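Local coordinates for protein aminodeoxyfutalosine deaminase (Deinococcus radiodurans, PDB 2IMR) that deaminates aminodeoxyfutalosine to futalosine in menaquinone biosynthesis, using one bound zinc ion, and acts less strongly on several adenosine-like nucleosides, at residues A[89-94]-A[406-411]; A[275-280]-A[286-291]; A[113-116]-A[120-123]. All coordinates share one frame; numbering follows the deposited sequence.

Contact 1 (A[89-94]-A[406-411])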
# COMPACT_ATOMS: atom_id res chain seq x y z
N ALA A 89 9.38 -21.49 2.46
CA ALA A 89 8.49 -20.90 3.46
C ALA A 89 7.07 -20.63 2.99
O ALA A 89 6.11 -20.93 3.70
CB ALA A 89 9.11 -19.61 3.99
N VAL A 90 6.92 -20.08 1.80
CA VAL A 90 5.60 -19.74 1.33
C VAL A 90 5.18 -20.23 -0.05
O VAL A 90 5.93 -20.17 -1.02
CB VAL A 90 5.41 -18.20 1.34
CG1 VAL A 90 4.02 -17.83 0.84
CG2 VAL A 90 5.65 -17.65 2.74
N ILE A 91 3.95 -20.73 -0.11
CA ILE A 91 3.34 -21.15 -1.36
C ILE A 91 2.04 -20.37 -1.41
O ILE A 91 1.17 -20.55 -0.55
CB ILE A 91 3.02 -22.66 -1.40
CG1 ILE A 91 4.32 -23.47 -1.46
CG2 ILE A 91 2.17 -22.95 -2.62
CD1 ILE A 91 4.11 -24.97 -1.54
N ALA A 92 1.93 -19.48 -2.39
CA ALA A 92 0.74 -18.64 -2.53
C ALA A 92 0.79 -17.84 -3.82
O ALA A 92 1.85 -17.72 -4.44
CB ALA A 92 0.62 -17.69 -1.33
N PRO A 93 -0.35 -17.28 -4.24
CA PRO A 93 -0.36 -16.49 -5.47
C PRO A 93 0.63 -15.35 -5.30
O PRO A 93 1.00 -15.01 -4.17
CB PRO A 93 -1.80 -16.00 -5.55
CG PRO A 93 -2.57 -17.11 -4.88
CD PRO A 93 -1.71 -17.42 -3.69
N PRO A 94 1.09 -14.74 -6.41
CA PRO A 94 2.04 -13.63 -6.27
C PRO A 94 1.40 -12.52 -5.44
O PRO A 94 0.23 -12.18 -5.65
CB PRO A 94 2.30 -13.22 -7.72
CG PRO A 94 1.05 -13.63 -8.43
CD PRO A 94 0.76 -14.98 -7.82
N GLU A 406 -6.48 -26.64 -11.04
CA GLU A 406 -5.73 -25.48 -11.50
C GLU A 406 -4.32 -25.89 -11.93
O GLU A 406 -3.74 -26.82 -11.37
CB GLU A 406 -5.63 -24.44 -10.39
CG GLU A 406 -6.96 -23.87 -9.91
CD GLU A 406 -7.77 -23.26 -11.03
OE1 GLU A 406 -7.19 -22.54 -11.87
OE2 GLU A 406 -9.00 -23.49 -11.07
N THR A 407 -3.78 -25.18 -12.92
CA THR A 407 -2.43 -25.46 -13.40
C THR A 407 -1.44 -25.02 -12.32
O THR A 407 -1.51 -23.89 -11.84
CB THR A 407 -2.11 -24.66 -14.68
OG1 THR A 407 -3.05 -25.00 -15.71
CG2 THR A 407 -0.70 -24.97 -15.17
N TRP A 408 -0.54 -25.92 -11.92
CA TRP A 408 0.46 -25.58 -10.91
C TRP A 408 1.47 -24.63 -11.56
O TRP A 408 2.06 -24.97 -12.58
CB TRP A 408 1.18 -26.83 -10.40
CG TRP A 408 2.41 -26.51 -9.58
CD1 TRP A 408 3.71 -26.77 -9.91
CD2 TRP A 408 2.44 -25.85 -8.30
NE1 TRP A 408 4.55 -26.31 -8.92
CE2 TRP A 408 3.80 -25.74 -7.93
CE3 TRP A 408 1.46 -25.34 -7.44
CZ2 TRP A 408 4.20 -25.14 -6.73
CZ3 TRP A 408 1.86 -24.75 -6.25
CH2 TRP A 408 3.22 -24.65 -5.90
N GLN A 409 1.65 -23.46 -10.96
CA GLN A 409 2.59 -22.48 -11.50
C GLN A 409 3.77 -22.25 -10.57
O GLN A 409 3.61 -22.16 -9.36
CB GLN A 409 1.88 -21.15 -11.76
CG GLN A 409 0.79 -21.21 -12.82
CD GLN A 409 0.21 -19.85 -13.14
OE1 GLN A 409 -0.65 -19.72 -14.02
NE2 GLN A 409 0.68 -18.82 -12.43
N GLU A 410 4.96 -22.15 -11.15
CA GLU A 410 6.16 -21.93 -10.36
C GLU A 410 6.04 -20.60 -9.62
O GLU A 410 6.69 -20.38 -8.61
CB GLU A 410 7.39 -21.91 -11.27
CG GLU A 410 8.70 -21.96 -10.51
CD GLU A 410 9.90 -22.21 -11.41
OE1 GLU A 410 10.67 -21.26 -11.66
OE2 GLU A 410 10.06 -23.36 -11.87
N GLY A 411 5.19 -19.72 -10.14
CA GLY A 411 4.99 -18.42 -9.51
C GLY A 411 4.38 -18.52 -8.12
O GLY A 411 4.43 -17.55 -7.35

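Contact 2 (A[275-280]-A[286-291])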
# COMPACT_ATOMS: atom_id res chain seq x y z
N ILE A 275 -5.59 22.94 8.03
CA ILE A 275 -6.66 22.03 8.43
C ILE A 275 -7.99 22.64 8.84
O ILE A 275 -8.97 21.92 9.07
CB ILE A 275 -6.17 21.08 9.56
CG1 ILE A 275 -5.78 21.88 10.80
CG2 ILE A 275 -4.97 20.29 9.06
CD1 ILE A 275 -5.42 21.01 11.99
N GLY A 276 -8.04 23.97 8.92
CA GLY A 276 -9.29 24.64 9.24
C GLY A 276 -9.74 24.58 10.69
O GLY A 276 -10.91 24.84 10.99
N ARG A 277 -8.82 24.24 11.58
CA ARG A 277 -9.13 24.17 13.01
C ARG A 277 -7.81 24.27 13.76
O ARG A 277 -6.75 24.05 13.18
CB ARG A 277 -9.83 22.86 13.35
CG ARG A 277 -8.99 21.61 13.12
CD ARG A 277 -9.81 20.34 13.29
NE ARG A 277 -10.20 20.11 14.68
CZ ARG A 277 -10.95 19.09 15.09
NH1 ARG A 277 -11.41 18.21 14.21
NH2 ARG A 277 -11.24 18.94 16.37
N GLU A 278 -7.88 24.59 15.04
CA GLU A 278 -6.68 24.73 15.85
C GLU A 278 -6.13 23.40 16.35
O GLU A 278 -6.88 22.53 16.78
CB GLU A 278 -6.97 25.63 17.06
CG GLU A 278 -7.32 27.06 16.73
CD GLU A 278 -6.16 27.80 16.08
OE1 GLU A 278 -5.04 27.73 16.62
OE2 GLU A 278 -6.37 28.46 15.04
N PRO A 279 -4.80 23.22 16.27
CA PRO A 279 -4.23 21.96 16.75
C PRO A 279 -4.49 21.94 18.26
O PRO A 279 -4.63 23.00 18.88
CB PRO A 279 -2.74 22.11 16.44
CG PRO A 279 -2.75 22.99 15.21
CD PRO A 279 -3.78 24.03 15.58
N GLY A 280 -4.55 20.76 18.85
CA GLY A 280 -4.81 20.65 20.27
C GLY A 280 -4.41 19.31 20.84
O GLY A 280 -4.25 18.35 20.08
N VAL A 286 -5.80 11.42 12.35
CA VAL A 286 -6.91 10.51 12.10
C VAL A 286 -8.23 11.11 12.58
O VAL A 286 -9.24 11.06 11.87
CB VAL A 286 -6.67 9.15 12.77
CG1 VAL A 286 -7.84 8.21 12.47
CG2 VAL A 286 -5.36 8.53 12.24
N ARG A 287 -8.22 11.67 13.78
CA ARG A 287 -9.44 12.28 14.31
C ARG A 287 -9.83 13.44 13.40
O ARG A 287 -11.01 13.64 13.11
CB ARG A 287 -9.22 12.79 15.74
CG ARG A 287 -10.50 13.31 16.37
CD ARG A 287 -10.25 13.96 17.72
NE ARG A 287 -11.41 14.74 18.12
CZ ARG A 287 -11.36 15.85 18.85
NH1 ARG A 287 -10.20 16.31 19.28
NH2 ARG A 287 -12.48 16.50 19.13
N TYR A 288 -8.83 14.19 12.95
CA TYR A 288 -9.07 15.30 12.04
C TYR A 288 -9.85 14.83 10.81
O TYR A 288 -10.88 15.41 10.46
CB TYR A 288 -7.73 15.90 11.60
CG TYR A 288 -7.79 16.70 10.32
CD1 TYR A 288 -8.60 17.83 10.22
CD2 TYR A 288 -7.05 16.31 9.20
CE1 TYR A 288 -8.67 18.56 9.03
CE2 TYR A 288 -7.11 17.04 8.01
CZ TYR A 288 -7.92 18.16 7.94
OH TYR A 288 -7.99 18.88 6.77
N LEU A 289 -9.36 13.79 10.13
CA LEU A 289 -10.03 13.28 8.94
C LEU A 289 -11.41 12.72 9.24
O LEU A 289 -12.35 12.87 8.46
CB LEU A 289 -9.19 12.18 8.29
CG LEU A 289 -7.87 12.62 7.65
CD1 LEU A 289 -7.11 11.38 7.15
CD2 LEU A 289 -8.17 13.58 6.51
N ASP A 290 -11.53 12.05 10.39
CA ASP A 290 -12.80 11.46 10.77
C ASP A 290 -13.86 12.54 10.98
O ASP A 290 -14.97 12.44 10.46
CB ASP A 290 -12.61 10.64 12.05
CG ASP A 290 -13.81 9.75 12.35
OD1 ASP A 290 -14.41 9.21 11.40
OD2 ASP A 290 -14.14 9.58 13.54
N GLU A 291 -13.52 13.58 11.74
CA GLU A 291 -14.48 14.65 12.00
C GLU A 291 -14.71 15.53 10.78
O GLU A 291 -15.73 16.20 10.67
CB GLU A 291 -14.02 15.51 13.18
CG GLU A 291 -13.73 14.69 14.42
CD GLU A 291 -13.61 15.52 15.68
OE1 GLU A 291 -13.17 16.69 15.59
OE2 GLU A 291 -13.95 15.00 16.76
O HOH W 1 -11.76 18.13 11.30

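Contact 3 (A[113-116]-A[120-123])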
# COMPACT_ATOMS: atom_id res chain seq x y z
N PRO A 113 9.85 17.14 5.58
CA PRO A 113 11.13 17.30 6.30
C PRO A 113 11.85 16.01 6.68
O PRO A 113 13.07 15.91 6.48
CB PRO A 113 10.73 18.12 7.52
CG PRO A 113 9.65 19.00 6.98
CD PRO A 113 8.82 18.01 6.18
N TYR A 114 11.13 15.04 7.21
CA TYR A 114 11.76 13.79 7.64
C TYR A 114 12.37 12.97 6.51
O TYR A 114 13.20 12.09 6.76
CB TYR A 114 10.79 12.95 8.47
CG TYR A 114 9.47 12.64 7.82
CD1 TYR A 114 9.29 11.47 7.08
CD2 TYR A 114 8.38 13.51 7.96
CE1 TYR A 114 8.07 11.17 6.50
CE2 TYR A 114 7.15 13.22 7.38
CZ TYR A 114 7.01 12.04 6.65
OH TYR A 114 5.79 11.73 6.07
N PHE A 115 11.98 13.24 5.27
CA PHE A 115 12.58 12.53 4.15
C PHE A 115 13.99 13.08 3.98
O PHE A 115 14.93 12.35 3.66
CB PHE A 115 11.80 12.76 2.85
CG PHE A 115 10.79 11.69 2.54
CD1 PHE A 115 9.69 11.49 3.37
CD2 PHE A 115 10.94 10.89 1.42
CE1 PHE A 115 8.75 10.50 3.08
CE2 PHE A 115 10.01 9.90 1.12
CZ PHE A 115 8.91 9.71 1.96
N GLN A 116 14.13 14.38 4.22
CA GLN A 116 15.42 15.06 4.10
C GLN A 116 16.39 14.61 5.19
O GLN A 116 17.61 14.59 4.97
CB GLN A 116 15.21 16.57 4.20
CG GLN A 116 14.24 17.15 3.18
CD GLN A 116 14.67 16.86 1.75
OE1 GLN A 116 15.82 17.13 1.37
NE2 GLN A 116 13.76 16.33 0.95
N GLU A 120 20.20 9.22 2.24
CA GLU A 120 20.14 8.10 1.31
C GLU A 120 18.79 8.01 0.60
O GLU A 120 18.72 7.67 -0.58
CB GLU A 120 20.45 6.78 2.02
CG GLU A 120 20.60 5.59 1.08
CD GLU A 120 21.24 4.38 1.74
OE1 GLU A 120 22.41 4.49 2.18
OE2 GLU A 120 20.59 3.32 1.81
N VAL A 121 17.71 8.31 1.31
CA VAL A 121 16.39 8.26 0.70
C VAL A 121 16.23 9.33 -0.37
O VAL A 121 15.73 9.07 -1.46
CB VAL A 121 15.28 8.45 1.75
CG1 VAL A 121 13.91 8.56 1.06
CG2 VAL A 121 15.29 7.28 2.72
N VAL A 122 16.66 10.55 -0.07
CA VAL A 122 16.55 11.62 -1.05
C VAL A 122 17.41 11.29 -2.26
O VAL A 122 16.98 11.45 -3.40
CB VAL A 122 17.00 12.97 -0.46
CG1 VAL A 122 16.90 14.06 -1.51
CG2 VAL A 122 16.12 13.33 0.74
N ILE A 123 18.62 10.80 -2.01
CA ILE A 123 19.54 10.43 -3.08
C ILE A 123 18.95 9.34 -3.97
O ILE A 123 18.98 9.45 -5.20
CB ILE A 123 20.88 9.92 -2.49
CG1 ILE A 123 21.60 11.07 -1.78
CG2 ILE A 123 21.76 9.35 -3.61
CD1 ILE A 123 22.88 10.66 -1.07

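Contact 1 (A[89-94]-A[406-411])
The carbonyl oxygen of Ala92 accepts a hydrogen bond from the indole nitrogen of Trp414 and comes within 3.9 Å of Gly411 O, a carbonyl of the opposing segment. The same indole N-H also makes a weak bond to Pro93 O. Ala92 shares a backbone hydrogen bond with Phe412, which ties the chain just past Gly411 to the other segment. The two backbones come nearest at Pro94 and Gly411, whose CA atoms are 6.5 Å apart. Strand 90-91 pairs in parallel with strand 45-47 as an outer strand of a small mixed sheet; this belongs to the beta-rich part that many amidohydrolases build beside the barrel from both chain ends. The apolar part is one pair of side chains. Ile91 sets its CG2 methyl at the edge of the Trp408 indole, in the ring plane, 3.8 Å from Trp408 CH2, and the two side chains cross at about a right angle. In Ile91, chi1 of -70° puts CG1 beside the backbone N and CG2 anti to it, which turns the short branch toward the six-membered ring. Val59, from strand 57-62, touches both Ile91 and Trp408, and Val61 also meets the indole.

Contact 2 (A[275-280]-A[286-291])
Arg277 NH1 reaches Glu291 OE1 at 2.7 Å with an N-H...O angle of 153°, the main bond of a salt-bridge network. OE1 is met on its anti side, and the guanidinium and carboxylate planes are only 14° apart. Arg277 NH2 adds a weak second bond to OE1 at 3.1 Å. Glu291 OE2 serves Arg287 one helical turn earlier: Arg287 NE lies 2.9 Å from Glu291 OE2 in a weak bond, Arg287 NH2 gives another weak one, and Arg287 NH1 pairs with Asp282 OD2. Arg277 NH2 also lies over one face of the Arg287 guanidinium, 3.9 Å from Arg287 NH2, with the planes 71° apart. A water accepts from Arg277 NH1 and donates to Tyr288 O (3.0 Å). Next to this network, Ile275, the last residue of helix 271-275, places CG2 over one face of the Tyr288 ring in a CH-pi contact, 4.1 Å from the centroid. Gly276, with positive phi, leaves the helix, and Arg277 CD passes near Tyr288 CD1. The segments thus join helices 271-275 and 285-292 of the amidohydrolase domain. Two arginines sharing one carboxylate, one on each oxygen, probably keep Glu291 ionised and offset the nearness of their own charges.

Contact 3 (A[113-116]-A[120-123])
The Phe115 ring and the Gln116 amide are the flat groups of this contact. Ring atoms CD2 and CE2 of Phe115 meet the CG1 methyl of Val121, with Phe115 CD2 3.8 Å from Val121 CG1, and the two side chains approach at a slant. Phe109 serves both flat groups: its ring meets the phenyl group of Phe115 nearly perpendicularly, with the planes at about 85°, and its carbonyl oxygen takes a weak hydrogen bond from Gln116 NE2. Val122 CG2 lies off the plane of the Gln116 amide, almost equally far from its three atoms: 3.9 Å from Gln116 CD and 3.8 Å from Gln116 NE2. A bend at chi2 (-58°) folds the Gln116 chain back over this methyl, although its CB sets out away from the other segment. The same methyl presses on the backbone, with Val122 CG2 only 3.3 Å from Phe115 O; in Val122, CG2 sits beside the backbone N and CG1 is anti to that N (chi1 179°). This corner borders the catalytic centre: the side chain of Phe115 is about 7 Å from the zinc ion, and the neighbouring Tyr114 OH hydrogen-bonds Glu243, the probable proton donor, while the Tyr114 ring stacks on that of His244. The weakly bonded helix at about 113-116 and helix 119-125 are joined by a short link; helix 106-111 supplies Phe109, Leu332 just after helix 326-331 touches both Phe115 and Val121, and Glu243 and His244 follow barrel strand 238-241.

In the fold
Contact 1 brings together chain regions 312 residues apart, and the loop it closes contains the other two. Inside that loop contact 3 closes before contact 2 opens; both are local meetings of consecutive helices in the amidohydrolase domain, whose parallel strands belong to a TIM-barrel-type fold. Contact 1 belongs instead to the beta-rich part assembled from both ends of the chain. Its centre is about 45 Å from that of contact 2, across the chain's centre, and about 37 Å from that of contact 3. Contacts 2 and 3 have centres about 27 Å apart and nearest atoms about 13 Å apart. Of the three, contact 3 borders the zinc site.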